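NtrC family transcriptional regulator (PDB 2Q5C) probably regulates transcription as part of a sigma54-dependent, ATP-binding activator, of which this chain is the N-terminal PrpR_N-type domain, likely sensory. Local coordinates at residues K91-S105 and L116-E128. Numbering follows the deposited sequence. Where two conformers were deposited one is given.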
ATOM      1  N   LYS A  91      18.032   0.661   7.423  1.00 22.38           N
ATOM      2  CA  LYS A  91      19.470   0.907   7.588  1.00 24.21           C
ATOM      3  C   LYS A  91      20.067  -0.026   8.611  1.00 24.88           C
ATOM      4  O   LYS A  91      21.302  -0.231   8.638  1.00 26.87           O
ATOM      5  CB  LYS A  91      19.726   2.348   8.025  1.00 24.33           C
ATOM      6  CG  LYS A  91      19.645   3.336   6.914  1.00 26.22           C
ATOM      7  CD  LYS A  91      19.920   4.779   7.396  1.00 26.33           C
ATOM      8  CE  LYS A  91      21.371   4.951   7.916  1.00 28.40           C
ATOM      9  NZ  LYS A  91      21.535   6.314   8.514  1.00 33.14           N
ATOM     10  N   ARG A  92      19.240  -0.618   9.447  1.00 24.27           N
ATOM     11  CA  ARG A  92      19.829  -1.560  10.412  1.00 24.95           C
ATOM     12  C   ARG A  92      20.451  -2.755   9.716  1.00 25.11           C
ATOM     13  O   ARG A  92      21.301  -3.446  10.308  1.00 26.39           O
ATOM     14  CB  ARG A  92      18.814  -2.033  11.426  1.00 25.28           C
ATOM     15  CG  ARG A  92      17.773  -2.958  10.903  1.00 25.89           C
ATOM     16  CD  ARG A  92      16.734  -3.092  11.984  1.00 27.44           C
ATOM     17  NE  ARG A  92      15.725  -4.120  11.753  1.00 28.22           N
ATOM     18  CZ  ARG A  92      14.656  -3.969  10.975  1.00 27.56           C
ATOM     19  NH1 ARG A  92      14.463  -2.827  10.294  1.00 25.66           N
ATOM     20  NH2 ARG A  92      13.788  -4.969  10.857  1.00 30.48           N
ATOM     21  N   PHE A  93      20.000  -3.036   8.491  1.00 24.13           N
ATOM     22  CA  PHE A  93      20.523  -4.198   7.749  1.00 23.89           C
ATOM     23  C   PHE A  93      21.763  -3.891   6.957  1.00 24.96           C
ATOM     24  O   PHE A  93      22.500  -4.820   6.588  1.00 25.43           O
ATOM     25  CB  PHE A  93      19.470  -4.785   6.803  1.00 23.94           C
ATOM     26  CG  PHE A  93      18.213  -5.250   7.475  1.00 24.10           C
ATOM     27  CD1 PHE A  93      18.229  -6.295   8.380  1.00 26.37           C
ATOM     28  CD2 PHE A  93      16.993  -4.659   7.162  1.00 25.19           C
ATOM     29  CE1 PHE A  93      17.046  -6.737   8.982  1.00 28.20           C
ATOM     30  CE2 PHE A  93      15.801  -5.105   7.750  1.00 26.58           C
ATOM     31  CZ  PHE A  93      15.833  -6.141   8.656  1.00 27.85           C
ATOM     32  N   GLY A  94      21.975  -2.624   6.612  1.00 24.44           N
ATOM     33  CA  GLY A  94      23.081  -2.215   5.745  1.00 26.58           C
ATOM     34  C   GLY A  94      22.758  -0.873   5.125  1.00 26.66           C
ATOM     35  O   GLY A  94      21.675  -0.339   5.374  1.00 28.27           O
ATOM     36  N   ASN A  95      23.674  -0.313   4.340  0.50 27.30           N
ATOM     37  CA  ASN A  95      23.419   1.002   3.722  0.50 27.13           C
ATOM     38  C   ASN A  95      23.019   0.997   2.250  0.50 26.61           C
ATOM     39  O   ASN A  95      22.617   2.041   1.728  0.50 26.43           O
ATOM     40  CB  ASN A  95      24.575   1.992   3.965  0.50 28.51           C
ATOM     41  CG  ASN A  95      25.937   1.365   3.771  0.50 28.39           C
ATOM     42  OD1 ASN A  95      26.217   0.739   2.749  0.50 31.71           O
ATOM     43  ND2 ASN A  95      26.807   1.545   4.761  0.50 33.06           N
ATOM     44  N   GLU A  96      23.128  -0.154   1.583  1.00 25.49           N
ATOM     45  CA  GLU A  96      22.780  -0.228   0.166  1.00 25.98           C
ATOM     46  C   GLU A  96      21.443  -0.936   0.002  1.00 23.33           C
ATOM     47  O   GLU A  96      21.291  -2.072   0.382  1.00 22.85           O
ATOM     48  CB  GLU A  96      23.874  -0.890  -0.696  1.00 27.04           C
ATOM     49  CG  GLU A  96      23.389  -1.029  -2.143  1.00 31.81           C
ATOM     50  CD  GLU A  96      24.476  -1.306  -3.191  1.00 32.30           C
ATOM     51  OE1 GLU A  96      25.441  -2.052  -2.894  1.00 39.21           O
ATOM     52  OE2 GLU A  96      24.336  -0.774  -4.324  1.00 37.65           O
ATOM     53  N   LEU A  97      20.476  -0.214  -0.562  1.00 21.45           N
ATOM     54  CA  LEU A  97      19.094  -0.698  -0.591  1.00 22.31           C
ATOM     55  C   LEU A  97      18.495  -0.602  -1.974  1.00 21.59           C
ATOM     56  O   LEU A  97      18.891   0.253  -2.753  1.00 22.60           O
ATOM     57  CB  LEU A  97      18.230   0.189   0.337  1.00 24.09           C
ATOM     58  CG  LEU A  97      18.811   0.697   1.657  1.00 27.16           C
ATOM     59  CD1 LEU A  97      17.849   1.658   2.342  1.00 29.44           C
ATOM     60  CD2 LEU A  97      19.111  -0.458   2.570  1.00 30.84           C
ATOM     61  N   ALA A  98      17.506  -1.448  -2.246  1.00 20.29           N
ATOM     62  CA  ALA A  98      16.649  -1.278  -3.424  1.00 20.47           C
ATOM     63  C   ALA A  98      15.341  -0.680  -2.946  1.00 20.22           C
ATOM     64  O   ALA A  98      14.739  -1.220  -2.023  1.00 21.22           O
ATOM     65  CB  ALA A  98      16.369  -2.609  -4.109  1.00 22.26           C
ATOM     66  N   LEU A  99      14.922   0.409  -3.571  1.00 19.67           N
ATOM     67  CA  LEU A  99      13.609   0.986  -3.275  1.00 21.28           C
ATOM     68  C   LEU A  99      12.738   0.680  -4.469  1.00 21.39           C
ATOM     69  O   LEU A  99      13.043   1.108  -5.593  1.00 22.33           O
ATOM     70  CB  LEU A  99      13.772   2.486  -3.094  1.00 21.09           C
ATOM     71  CG  LEU A  99      12.491   3.285  -2.821  1.00 24.47           C
ATOM     72  CD1 LEU A  99      11.846   2.842  -1.520  1.00 26.31           C
ATOM     73  CD2 LEU A  99      12.903   4.738  -2.759  1.00 29.46           C
ATOM     74  N   ILE A 100      11.653  -0.060  -4.237  1.00 21.04           N
ATOM     75  CA  ILE A 100      10.811  -0.515  -5.332  1.00 21.67           C
ATOM     76  C   ILE A 100       9.473   0.200  -5.252  1.00 21.15           C
ATOM     77  O   ILE A 100       8.777   0.125  -4.227  1.00 22.85           O
ATOM     78  CB  ILE A 100      10.638  -2.055  -5.344  1.00 22.23           C
ATOM     79  CG1 ILE A 100      12.021  -2.720  -5.521  1.00 23.35           C
ATOM     80  CG2 ILE A 100       9.648  -2.488  -6.453  1.00 23.60           C
ATOM     81  CD1 ILE A 100      12.028  -4.218  -5.570  1.00 21.52           C
ATOM     82  N   ALA A 101       9.131   0.920  -6.306  1.00 21.19           N
ATOM     83  CA  ALA A 101       7.874   1.672  -6.305  1.00 21.25           C
ATOM     84  C   ALA A 101       6.990   1.265  -7.469  1.00 22.13           C
ATOM     85  O   ALA A 101       7.476   0.828  -8.506  1.00 22.32           O
ATOM     86  CB  ALA A 101       8.139   3.144  -6.372  1.00 21.62           C
ATOM     87  N   TYR A 102       5.682   1.421  -7.283  1.00 22.96           N
ATOM     88  CA  TYR A 102       4.697   1.179  -8.328  1.00 24.20           C
ATOM     89  C   TYR A 102       4.585   2.386  -9.244  1.00 24.98           C
ATOM     90  O   TYR A 102       4.218   3.467  -8.789  1.00 25.09           O
ATOM     91  CB  TYR A 102       3.326   0.933  -7.697  1.00 25.27           C
ATOM     92  CG  TYR A 102       2.234   0.527  -8.674  1.00 26.81           C
ATOM     93  CD1 TYR A 102       2.358  -0.635  -9.415  1.00 28.27           C
ATOM     94  CD2 TYR A 102       1.059   1.286  -8.810  1.00 28.14           C
ATOM     95  CE1 TYR A 102       1.372  -1.054 -10.284  1.00 30.00           C
ATOM     96  CE2 TYR A 102       0.052   0.869  -9.716  1.00 28.18           C
ATOM     97  CZ  TYR A 102       0.233  -0.307 -10.429  1.00 29.52           C
ATOM     98  OH  TYR A 102      -0.715  -0.819 -11.316  1.00 31.36           O
ATOM     99  N   LYS A 103       4.900   2.171 -10.524  1.00 25.78           N
ATOM    100  CA  LYS A 103       4.784   3.170 -11.615  1.00 28.86           C
ATOM    101  C   LYS A 103       5.693   4.395 -11.525  1.00 30.03           C
ATOM    102  O   LYS A 103       6.408   4.698 -12.490  1.00 31.27           O
ATOM    103  CB  LYS A 103       3.312   3.544 -11.902  1.00 29.00           C
ATOM    104  CG  LYS A 103       2.517   2.368 -12.417  1.00 30.44           C
ATOM    105  CD  LYS A 103       1.090   2.711 -12.853  1.00 32.16           C
ATOM    106  CE  LYS A 103       0.399   1.481 -13.414  1.00 36.79           C
ATOM    107  NZ  LYS A 103      -1.042   1.695 -13.817  1.00 41.11           N
ATOM    108  N   HIS A 104       5.675   5.082 -10.387  1.00 30.32           N
ATOM    109  CA  HIS A 104       6.372   6.355 -10.231  1.00 31.98           C
ATOM    110  C   HIS A 104       7.016   6.462  -8.838  1.00 31.79           C
ATOM    111  O   HIS A 104       6.488   5.933  -7.850  1.00 30.28           O
ATOM    112  CB  HIS A 104       5.400   7.537 -10.452  1.00 33.15           C
ATOM    113  CG  HIS A 104       4.716   7.532 -11.791  1.00 38.37           C
ATOM    114  ND1 HIS A 104       5.398   7.699 -12.981  1.00 42.10           N
ATOM    115  CD2 HIS A 104       3.409   7.398 -12.126  1.00 41.94           C
ATOM    116  CE1 HIS A 104       4.542   7.657 -13.989  1.00 43.79           C
ATOM    117  NE2 HIS A 104       3.327   7.475 -13.497  1.00 44.03           N
ATOM    118  N   SER A 105       8.138   7.170  -8.767  1.00 31.96           N
ATOM    119  CA  SER A 105       8.763   7.501  -7.487  1.00 32.61           C
ATOM    120  C   SER A 105       7.820   8.307  -6.596  1.00 31.88           C
ATOM    121  O   SER A 105       7.063   9.146  -7.087  1.00 32.22           O
ATOM    122  CB  SER A 105      10.012   8.351  -7.723  1.00 33.38           C
ATOM    123  OG  SER A 105      10.848   7.743  -8.696  1.00 37.37           O
ATOM    124  N   LEU A 116      19.586  10.544   4.525  1.00 23.86           N
ATOM    125  CA  LEU A 116      19.727   9.389   5.418  1.00 24.42           C
ATOM    126  C   LEU A 116      21.060   8.645   5.288  1.00 24.53           C
ATOM    127  O   LEU A 116      21.307   7.669   6.016  1.00 26.05           O
ATOM    128  CB  LEU A 116      18.523   8.433   5.271  1.00 24.56           C
ATOM    129  CG  LEU A 116      17.191   8.926   5.862  1.00 24.75           C
ATOM    130  CD1 LEU A 116      16.134   7.859   5.643  1.00 26.05           C
ATOM    131  CD2 LEU A 116      17.315   9.249   7.347  1.00 27.25           C
ATOM    132  N   GLY A 117      21.920   9.087   4.385  1.00 24.39           N
ATOM    133  CA  GLY A 117      23.264   8.532   4.272  1.00 25.53           C
ATOM    134  C   GLY A 117      23.259   7.088   3.818  1.00 26.20           C
ATOM    135  O   GLY A 117      23.981   6.237   4.362  1.00 27.93           O
ATOM    136  N   VAL A 118      22.432   6.811   2.817  1.00 24.88           N
ATOM    137  CA  VAL A 118      22.310   5.484   2.210  1.00 24.53           C
ATOM    138  C   VAL A 118      22.562   5.525   0.711  1.00 24.23           C
ATOM    139  O   VAL A 118      22.628   6.609   0.112  1.00 24.61           O
ATOM    140  CB  VAL A 118      20.906   4.872   2.474  1.00 24.75           C
ATOM    141  CG1 VAL A 118      20.731   4.579   3.936  1.00 25.01           C
ATOM    142  CG2 VAL A 118      19.802   5.800   1.980  1.00 23.63           C
ATOM    143  N   LYS A 119      22.753   4.352   0.117  1.00 23.39           N
ATOM    144  CA  LYS A 119      22.818   4.226  -1.324  1.00 24.46           C
ATOM    145  C   LYS A 119      21.549   3.508  -1.731  1.00 24.04           C
ATOM    146  O   LYS A 119      21.182   2.488  -1.139  1.00 24.32           O
ATOM    147  CB  LYS A 119      24.056   3.413  -1.743  1.00 24.99           C
ATOM    148  CG  LYS A 119      24.321   3.450  -3.242  1.00 30.31           C
ATOM    149  CD  LYS A 119      25.673   2.830  -3.579  1.00 35.73           C
ATOM    150  CE  LYS A 119      25.850   2.744  -5.094  1.00 38.18           C
ATOM    151  NZ  LYS A 119      26.470   1.434  -5.486  1.00 42.56           N
ATOM    152  N   ILE A 120      20.859   4.074  -2.707  1.00 23.28           N
ATOM    153  CA  ILE A 120      19.578   3.541  -3.125  1.00 23.29           C
ATOM    154  C   ILE A 120      19.584   3.316  -4.614  1.00 22.88           C
ATOM    155  O   ILE A 120      19.953   4.222  -5.381  1.00 24.39           O
ATOM    156  CB  ILE A 120      18.445   4.531  -2.759  1.00 23.43           C
ATOM    157  CG1 ILE A 120      18.249   4.556  -1.244  1.00 25.86           C
ATOM    158  CG2 ILE A 120      17.118   4.143  -3.417  1.00 24.44           C
ATOM    159  CD1 ILE A 120      17.420   5.677  -0.765  1.00 26.78           C
ATOM    160  N   LYS A 121      19.194   2.115  -5.023  1.00 22.93           N
ATOM    161  CA  LYS A 121      18.877   1.851  -6.425  1.00 24.32           C
ATOM    162  C   LYS A 121      17.368   1.742  -6.513  1.00 23.50           C
ATOM    163  O   LYS A 121      16.757   0.963  -5.799  1.00 22.54           O
ATOM    164  CB  LYS A 121      19.544   0.580  -6.930  1.00 25.78           C
ATOM    165  CG  LYS A 121      19.393   0.387  -8.438  1.00 30.34           C
ATOM    166  CD  LYS A 121      20.548  -0.445  -9.024  1.00 33.66           C
ATOM    167  CE  LYS A 121      20.517  -0.503 -10.561  1.00 35.19           C
ATOM    168  NZ  LYS A 121      20.425   0.837 -11.217  1.00 39.58           N
ATOM    169  N   GLU A 122      16.776   2.552  -7.377  1.00 23.75           N
ATOM    170  CA  GLU A 122      15.326   2.587  -7.524  1.00 24.12           C
ATOM    171  C   GLU A 122      14.898   1.679  -8.668  1.00 24.41           C
ATOM    172  O   GLU A 122      15.520   1.669  -9.748  1.00 25.79           O
ATOM    173  CB  GLU A 122      14.909   4.027  -7.779  1.00 24.15           C
ATOM    174  CG  GLU A 122      13.408   4.213  -8.000  1.00 28.03           C
ATOM    175  CD  GLU A 122      13.082   5.638  -8.375  1.00 32.45           C
ATOM    176  OE1 GLU A 122      13.162   6.520  -7.487  1.00 33.65           O
ATOM    177  OE2 GLU A 122      12.778   5.889  -9.560  1.00 34.81           O
ATOM    178  N   PHE A 123      13.848   0.903  -8.425  1.00 23.95           N
ATOM    179  CA  PHE A 123      13.256   0.032  -9.431  1.00 24.92           C
ATOM    180  C   PHE A 123      11.777   0.339  -9.479  1.00 24.80           C
ATOM    181  O   PHE A 123      11.149   0.506  -8.435  1.00 24.35           O
ATOM    182  CB  PHE A 123      13.427  -1.442  -9.055  1.00 25.27           C
ATOM    183  CG  PHE A 123      14.872  -1.892  -8.872  1.00 26.94           C
ATOM    184  CD1 PHE A 123      15.510  -2.637  -9.857  1.00 30.35           C
ATOM    185  CD2 PHE A 123      15.568  -1.595  -7.702  1.00 28.19           C
ATOM    186  CE1 PHE A 123      16.838  -3.082  -9.670  1.00 30.25           C
ATOM    187  CE2 PHE A 123      16.894  -2.025  -7.517  1.00 29.57           C
ATOM    188  CZ  PHE A 123      17.527  -2.766  -8.508  1.00 29.89           C
ATOM    189  N   LEU A 124      11.222   0.428 -10.677  1.00 24.48           N
ATOM    190  CA  LEU A 124       9.780   0.672 -10.855  1.00 24.75           C
ATOM    191  C   LEU A 124       9.087  -0.558 -11.430  1.00 24.81           C
ATOM    192  O   LEU A 124       9.672  -1.276 -12.240  1.00 25.49           O
ATOM    193  CB  LEU A 124       9.542   1.889 -11.752  1.00 25.29           C
ATOM    194  CG  LEU A 124      10.102   3.237 -11.281  1.00 27.44           C
ATOM    195  CD1 LEU A 124       9.816   4.337 -12.287  1.00 30.58           C
ATOM    196  CD2 LEU A 124       9.563   3.623  -9.890  1.00 28.35           C
ATOM    197  N   PHE A 125       7.854  -0.832 -11.005  1.00 23.84           N
ATOM    198  CA  PHE A 125       7.062  -1.926 -11.566  1.00 23.71           C
ATOM    199  C   PHE A 125       5.670  -1.398 -11.877  1.00 24.29           C
ATOM    200  O   PHE A 125       5.221  -0.428 -11.262  1.00 23.90           O
ATOM    201  CB  PHE A 125       7.037  -3.189 -10.687  1.00 23.45           C
ATOM    202  CG  PHE A 125       6.134  -3.101  -9.462  1.00 23.09           C
ATOM    203  CD1 PHE A 125       4.919  -3.787  -9.409  1.00 26.81           C
ATOM    204  CD2 PHE A 125       6.522  -2.360  -8.350  1.00 23.55           C
ATOM    205  CE1 PHE A 125       4.100  -3.720  -8.274  1.00 25.82           C
ATOM    206  CE2 PHE A 125       5.684  -2.278  -7.204  1.00 23.64           C
ATOM    207  CZ  PHE A 125       4.488  -2.948  -7.172  1.00 23.78           C
ATOM    208  N   SER A 126       5.027  -1.999 -12.873  1.00 25.23           N
ATOM    209  CA  SER A 126       3.707  -1.548 -13.318  1.00 26.27           C
ATOM    210  C   SER A 126       2.632  -2.606 -13.233  1.00 25.60           C
ATOM    211  O   SER A 126       1.456  -2.308 -13.496  1.00 26.90           O
ATOM    212  CB  SER A 126       3.774  -1.006 -14.751  1.00 27.03           C
ATOM    213  OG  SER A 126       4.404   0.264 -14.752  1.00 31.80           O
ATOM    214  N   SER A 127       3.010  -3.830 -12.881  0.50 24.49           N
ATOM    215  CA  SER A 127       2.052  -4.920 -12.772  0.50 24.19           C
ATOM    216  C   SER A 127       2.529  -5.972 -11.794  0.50 23.95           C
ATOM    217  O   SER A 127       3.738  -6.144 -11.582  0.50 23.62           O
ATOM    218  CB  SER A 127       1.805  -5.559 -14.145  0.50 24.72           C
ATOM    219  OG  SER A 127       2.954  -6.264 -14.569  0.50 25.08           O
ATOM    220  N   GLU A 128       1.571  -6.688 -11.216  1.00 23.59           N
ATOM    221  CA  GLU A 128       1.836  -7.789 -10.300  1.00 23.79           C
ATOM    222  C   GLU A 128       2.756  -8.835 -10.907  1.00 24.31           C
ATOM    223  O   GLU A 128       3.596  -9.412 -10.206  1.00 23.79           O
ATOM    224  CB  GLU A 128       0.494  -8.441  -9.906  1.00 23.69           C
ATOM    225  CG  GLU A 128       0.597  -9.658  -9.026  1.00 24.82           C
ATOM    226  CD  GLU A 128      -0.722 -10.075  -8.434  1.00 26.01           C
ATOM    227  OE1 GLU A 128      -1.761  -9.512  -8.836  1.00 29.22           O
ATOM    228  OE2 GLU A 128      -0.707 -10.948  -7.545  1.00 30.50           O
TER
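Tyr102 turns the edge of its ring onto the face of Phe125 in a T-shaped pair with planes at 60°; Tyr102 CD1 lies 3.7 Å from Phe125 CE1. Phe125 reaches that position because its CG sits between the backbone N and the carbonyl carbon (chi1 76°), which lays the ring across the neighbouring strand; its CD2 meets Ile100 CG2 at 3.7 Å. On the same side of the sheet, Ala98 CB touches Phe123 CE2 at 3.5 Å, and farther back Glu96 and Lys119 run side by side in the same direction to a long salt bridge, in which the ammonium NZ of Lys119 comes to Glu96 OE2 from above the carboxylate plane, 3.3 Å away. The other side carries Leu97, Leu99, Ala101, Ile120, Glu122 and Leu124. Here Leu99 CB packs on Ile120 CG2, and Leu124 spreads one methyl over Ala101 CB and the other toward Lys103 O. Glu122, extended beyond CG, brings its carboxylate to Ser105, whose OG makes a weak hydrogen bond of 2.9 Å to Glu122 OE1. At the start of the pair Lys91 crosses Val118 at a slant, with a tight contact of 3.4 Å from Lys91 CG to Val118 CG1, and bends at chi3 (65°) to hydrogen-bond Leu116 O through NZ at 2.9 Å. Eight backbone hydrogen bonds hold the two strands in register between the two sets of side chains. Outside the pair, Asp63 hydrogen-bonds Tyr102 OH and forms a salt bridge with Lys103 NZ, and helix 131-140 packs Leu134 against Ile100, Phe123 and Phe125. Strands 96-102 and 119-125, joined through helix 109-116, form a parallel beta-alpha-beta unit in one of two four-stranded sheets of order 2-1-3-4, consistent with the chelatase-like fold of PrpR_N receptor domains.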